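Local coordinates for protein intimin (Escherichia coli, PDB 6TPL) that mediates bacterial adhesion, its tandem Ig-like domains here forming part of an extended passenger that probably holds the adhesive tip away from the cell, at residues T167-S179 against A186-T198. Residues are numbered along the deposited sequence; the frame is centred on the assembly and turned at random.
Sequences TLTSTTPGKSLVS and AVDVKAPEVEFFT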
loop_
_atom_site.group_PDB
_atom_site.type_symbol
_atom_site.label_atom_id
_atom_site.label_comp_id
_atom_site.label_asym_id
_atom_site.label_seq_id
_atom_site.Cartn_x
_atom_site.Cartn_y
_atom_site.Cartn_z
ATOM N N THR A 167 10.113 -11.564 -9.215
ATOM C CA THR A 167 9.223 -12.599 -8.712
ATOM C C THR A 167 9.833 -13.237 -7.473
ATOM O O THR A 167 11.050 -13.208 -7.266
ATOM C CB THR A 167 8.944 -13.681 -9.762
ATOM O OG1 THR A 167 10.170 -14.252 -10.231
ATOM C CG2 THR A 167 8.167 -13.106 -10.932
ATOM N N LEU A 168 8.967 -13.825 -6.652
ATOM C CA LEU A 168 9.352 -14.449 -5.394
ATOM C C LEU A 168 8.719 -15.828 -5.311
ATOM O O LEU A 168 7.502 -15.969 -5.483
ATOM C CB LEU A 168 8.914 -13.600 -4.198
ATOM C CG LEU A 168 9.230 -14.140 -2.795
ATOM C CD1 LEU A 168 10.710 -13.949 -2.502
ATOM C CD2 LEU A 168 8.359 -13.460 -1.751
ATOM N N THR A 169 9.544 -16.840 -5.060
ATOM C CA THR A 169 9.073 -18.184 -4.758
ATOM C C THR A 169 9.593 -18.601 -3.389
ATOM O O THR A 169 10.474 -17.961 -2.811
ATOM C CB THR A 169 9.528 -19.199 -5.816
ATOM O OG1 THR A 169 10.961 -19.209 -5.885
ATOM C CG2 THR A 169 8.945 -18.853 -7.172
ATOM N N SER A 170 9.049 -19.696 -2.864
ATOM C CA SER A 170 9.533 -20.227 -1.599
ATOM C C SER A 170 9.268 -21.725 -1.538
ATOM O O SER A 170 8.187 -22.195 -1.905
ATOM C CB SER A 170 8.879 -19.535 -0.399
ATOM O OG SER A 170 9.382 -20.046 0.833
ATOM N N THR A 171 10.270 -22.466 -1.070
ATOM C CA THR A 171 10.128 -23.890 -0.811
ATOM C C THR A 171 9.659 -24.187 0.609
ATOM O O THR A 171 9.447 -25.356 0.941
ATOM C CB THR A 171 11.451 -24.623 -1.065
ATOM O OG1 THR A 171 12.469 -24.113 -0.196
ATOM C CG2 THR A 171 11.894 -24.448 -2.508
ATOM N N THR A 172 9.496 -23.173 1.455
ATOM C CA THR A 172 8.991 -23.373 2.806
ATOM C C THR A 172 7.869 -22.388 3.090
ATOM O O THR A 172 7.850 -21.278 2.542
ATOM C CB THR A 172 10.098 -23.201 3.863
ATOM O OG1 THR A 172 10.518 -21.828 3.912
ATOM C CG2 THR A 172 11.295 -24.075 3.535
ATOM N N PRO A 173 6.918 -22.761 3.942
ATOM C CA PRO A 173 5.777 -21.886 4.219
ATOM C C PRO A 173 6.131 -20.769 5.189
ATOM O O PRO A 173 7.084 -20.856 5.966
ATOM C CB PRO A 173 4.748 -22.836 4.845
ATOM C CG PRO A 173 5.605 -23.859 5.563
ATOM C CD PRO A 173 6.849 -24.024 4.704
ATOM N N GLY A 174 5.332 -19.718 5.139
ATOM C CA GLY A 174 5.465 -18.626 6.086
ATOM C C GLY A 174 5.149 -17.295 5.446
ATOM O O GLY A 174 4.948 -17.182 4.237
ATOM N N LYS A 175 5.097 -16.270 6.300
ATOM C CA LYS A 175 4.888 -14.908 5.844
ATOM C C LYS A 175 6.189 -14.347 5.292
ATOM O O LYS A 175 7.271 -14.624 5.814
ATOM C CB LYS A 175 4.385 -14.023 6.980
ATOM C CG LYS A 175 3.026 -14.449 7.521
ATOM C CD LYS A 175 2.447 -13.418 8.476
ATOM C CE LYS A 175 1.070 -13.836 8.980
ATOM N NZ LYS A 175 0.057 -13.901 7.888
ATOM N N SER A 176 6.084 -13.581 4.208
ATOM C CA SER A 176 7.248 -12.973 3.581
ATOM C C SER A 176 7.009 -11.486 3.374
ATOM O O SER A 176 5.944 -11.072 2.900
ATOM C CB SER A 176 7.592 -13.631 2.232
ATOM O OG SER A 176 8.708 -12.994 1.636
ATOM N N LEU A 177 8.014 -10.689 3.728
ATOM C CA LEU A 177 7.980 -9.244 3.542
ATOM C C LEU A 177 9.081 -8.859 2.565
ATOM O O LEU A 177 10.268 -9.016 2.867
ATOM C CB LEU A 177 8.150 -8.512 4.871
ATOM C CG LEU A 177 8.171 -6.983 4.781
ATOM C CD1 LEU A 177 6.935 -6.471 4.055
ATOM C CD2 LEU A 177 8.275 -6.377 6.173
ATOM N N VAL A 178 8.683 -8.360 1.402
ATOM C CA VAL A 178 9.615 -7.839 0.413
ATOM C C VAL A 178 9.766 -6.340 0.630
ATOM O O VAL A 178 8.790 -5.633 0.891
ATOM C CB VAL A 178 9.131 -8.152 -1.015
ATOM C CG1 VAL A 178 9.896 -7.321 -2.029
ATOM C CG2 VAL A 178 9.296 -9.636 -1.326
ATOM N N SER A 179 10.997 -5.859 0.546
ATOM C CA SER A 179 11.312 -4.442 0.647
ATOM C C SER A 179 12.027 -3.995 -0.619
ATOM O O SER A 179 12.613 -4.805 -1.343
ATOM C CB SER A 179 12.189 -4.142 1.874
ATOM O OG SER A 179 11.495 -4.418 3.078
ATOM N N ALA A 186 15.814 8.083 1.484
ATOM C CA ALA A 186 15.880 7.456 2.804
ATOM C C ALA A 186 14.511 6.906 3.212
ATOM O O ALA A 186 13.926 7.278 4.228
ATOM C CB ALA A 186 16.410 8.455 3.826
ATOM N N VAL A 187 14.013 5.976 2.400
ATOM C CA VAL A 187 12.731 5.327 2.654
ATOM C C VAL A 187 12.886 3.831 2.416
ATOM O O VAL A 187 13.236 3.406 1.309
ATOM C CB VAL A 187 11.608 5.898 1.771
ATOM C CG1 VAL A 187 10.304 5.152 2.013
ATOM C CG2 VAL A 187 11.438 7.394 2.026
ATOM N N ASP A 188 12.614 3.036 3.453
ATOM C CA ASP A 188 12.630 1.572 3.400
ATOM C C ASP A 188 11.251 1.114 2.931
ATOM O O ASP A 188 10.354 0.850 3.732
ATOM C CB ASP A 188 12.995 1.020 4.776
ATOM C CG ASP A 188 13.132 -0.486 4.804
ATOM O OD1 ASP A 188 13.170 -1.117 3.731
ATOM O OD2 ASP A 188 13.199 -1.046 5.922
ATOM N N VAL A 189 11.073 1.030 1.611
ATOM C CA VAL A 189 9.742 0.790 1.064
ATOM C C VAL A 189 9.352 -0.665 1.281
ATOM O O VAL A 189 10.069 -1.587 0.871
ATOM C CB VAL A 189 9.682 1.159 -0.425
ATOM C CG1 VAL A 189 8.334 0.739 -1.008
ATOM C CG2 VAL A 189 9.903 2.650 -0.617
ATOM N N LYS A 190 8.202 -0.875 1.919
ATOM C CA LYS A 190 7.714 -2.210 2.240
ATOM C C LYS A 190 6.564 -2.580 1.312
ATOM O O LYS A 190 5.641 -1.781 1.107
ATOM C CB LYS A 190 7.242 -2.286 3.694
ATOM C CG LYS A 190 8.277 -1.874 4.720
ATOM C CD LYS A 190 9.462 -2.813 4.694
ATOM C CE LYS A 190 10.524 -2.399 5.695
ATOM N NZ LYS A 190 11.692 -3.324 5.674
ATOM N N ALA A 191 6.621 -3.787 0.760
ATOM C CA ALA A 191 5.508 -4.331 0.002
ATOM C C ALA A 191 4.447 -4.871 0.955
ATOM O O ALA A 191 4.710 -5.062 2.147
ATOM C CB ALA A 191 5.998 -5.444 -0.920
ATOM N N PRO A 192 3.235 -5.127 0.462
ATOM C CA PRO A 192 2.274 -5.887 1.269
ATOM C C PRO A 192 2.888 -7.209 1.710
ATOM O O PRO A 192 3.608 -7.859 0.949
ATOM C CB PRO A 192 1.092 -6.105 0.317
ATOM C CG PRO A 192 1.232 -5.047 -0.748
ATOM C CD PRO A 192 2.712 -4.790 -0.879
ATOM N N GLU A 193 2.623 -7.591 2.953
ATOM C CA GLU A 193 3.020 -8.914 3.414
ATOM C C GLU A 193 2.261 -9.978 2.627
ATOM O O GLU A 193 1.090 -9.801 2.285
ATOM C CB GLU A 193 2.747 -9.053 4.912
ATOM C CG GLU A 193 3.398 -10.257 5.552
ATOM C CD GLU A 193 3.314 -10.216 7.064
ATOM O OE1 GLU A 193 2.198 -10.033 7.590
ATOM O OE2 GLU A 193 4.366 -10.356 7.721
ATOM N N VAL A 194 2.948 -11.071 2.304
ATOM C CA VAL A 194 2.341 -12.217 1.638
ATOM C C VAL A 194 2.624 -13.455 2.476
ATOM O O VAL A 194 3.386 -13.414 3.444
ATOM C CB VAL A 194 2.863 -12.402 0.199
ATOM C CG1 VAL A 194 2.619 -11.135 -0.618
ATOM C CG2 VAL A 194 4.344 -12.776 0.210
ATOM N N GLU A 195 2.002 -14.572 2.092
ATOM C CA GLU A 195 2.197 -15.816 2.826
ATOM C C GLU A 195 2.234 -17.013 1.885
ATOM O O GLU A 195 1.390 -17.146 0.992
ATOM C CB GLU A 195 1.101 -16.007 3.884
ATOM C CG GLU A 195 1.329 -17.225 4.772
ATOM C CD GLU A 195 0.550 -17.184 6.076
ATOM O OE1 GLU A 195 0.827 -18.027 6.954
ATOM O OE2 GLU A 195 -0.333 -16.316 6.226
ATOM N N PHE A 196 3.221 -17.881 2.102
ATOM C CA PHE A 196 3.351 -19.137 1.375
ATOM C C PHE A 196 2.822 -20.279 2.232
ATOM O O PHE A 196 3.042 -20.309 3.447
ATOM C CB PHE A 196 4.809 -19.391 0.995
ATOM C CG PHE A 196 5.338 -18.440 -0.037
ATOM C CD1 PHE A 196 5.792 -17.181 0.323
ATOM C CD2 PHE A 196 5.390 -18.811 -1.366
ATOM C CE1 PHE A 196 6.278 -16.314 -0.631
ATOM C CE2 PHE A 196 5.873 -17.953 -2.322
ATOM C CZ PHE A 196 6.319 -16.703 -1.958
ATOM N N PHE A 197 2.123 -21.219 1.592
ATOM C CA PHE A 197 1.546 -22.370 2.268
ATOM C C PHE A 197 1.971 -23.643 1.556
ATOM O O PHE A 197 1.996 -23.692 0.323
ATOM C CB PHE A 197 0.002 -22.301 2.291
ATOM C CG PHE A 197 -0.556 -21.109 3.017
ATOM C CD1 PHE A 197 -0.826 -21.171 4.375
ATOM C CD2 PHE A 197 -0.834 -19.937 2.334
ATOM C CE1 PHE A 197 -1.349 -20.079 5.042
ATOM C CE2 PHE A 197 -1.356 -18.841 2.994
ATOM C CZ PHE A 197 -1.619 -18.914 4.349
ATOM N N THR A 198 2.281 -24.677 2.331
ATOM C CA THR A 198 2.628 -25.980 1.755
ATOM C C THR A 198 1.394 -26.610 1.113
ATOM O O THR A 198 0.269 -26.431 1.576
ATOM C CB THR A 198 3.194 -26.949 2.807
ATOM O OG1 THR A 198 4.411 -26.423 3.350
ATOM C CG2 THR A 198 3.462 -28.312 2.186
HETATM O O HOH W 1 6.415 -26.422 1.513
HETATM O O HOH W 2 5.865 -9.250 0.713
#
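F196 has the largest share of the contact: its ring, reaching from strand 194-197, lies under S170, with L168 at its edge. Its CB lies near T172 O and G174 O. Beyond it CG and CD2 run beneath S170 CB, which lies 3.7 Å from the centroid of the F196 ring, over the centre of one face, in a CH-pi contact. CD1 is near S170 CB and G174 O, and CE2 sits 3.7 Å from S170 N. CE1 meets L168 CD2 at 3.7 Å, with S176 CB beside it, and CZ reaches L168 O in the ring plane. With OG anti to the backbone N (chi1 -179°), S170 donates to a lone pair of T172 O in the turn before strand 174-181. Two antiparallel ladders align the strands. G174 and F196 exchange both backbone bonds, as do S176 and V194; farther along, A191 N donates to V178 O at 2.9 Å. Between the ladders the register slips by one residue, where a water binds S176 O, V178 N and P192 O. On the face away from F196, K175 bends at its last torsion (chi4 -64°), bringing NZ 3.0 Å from E195 OE2, above the carboxylate plane, in a salt bridge, while its CD packs on E193 OE1. K190 NZ donates across the contact to S179 OG at 2.8 Å and forms a salt bridge with D188 OD2 of its own segment at 2.7 Å. A methionine in its place would probably leave the D188 carboxylate without its countercharge and S179 OG without that donor. V178 and A191 meet through their CB atoms and both pack on Y126 of strand 124-132, closing the hairpin onto the opposing sheet, as in the beta-sandwich of a bacterial Ig-like domain.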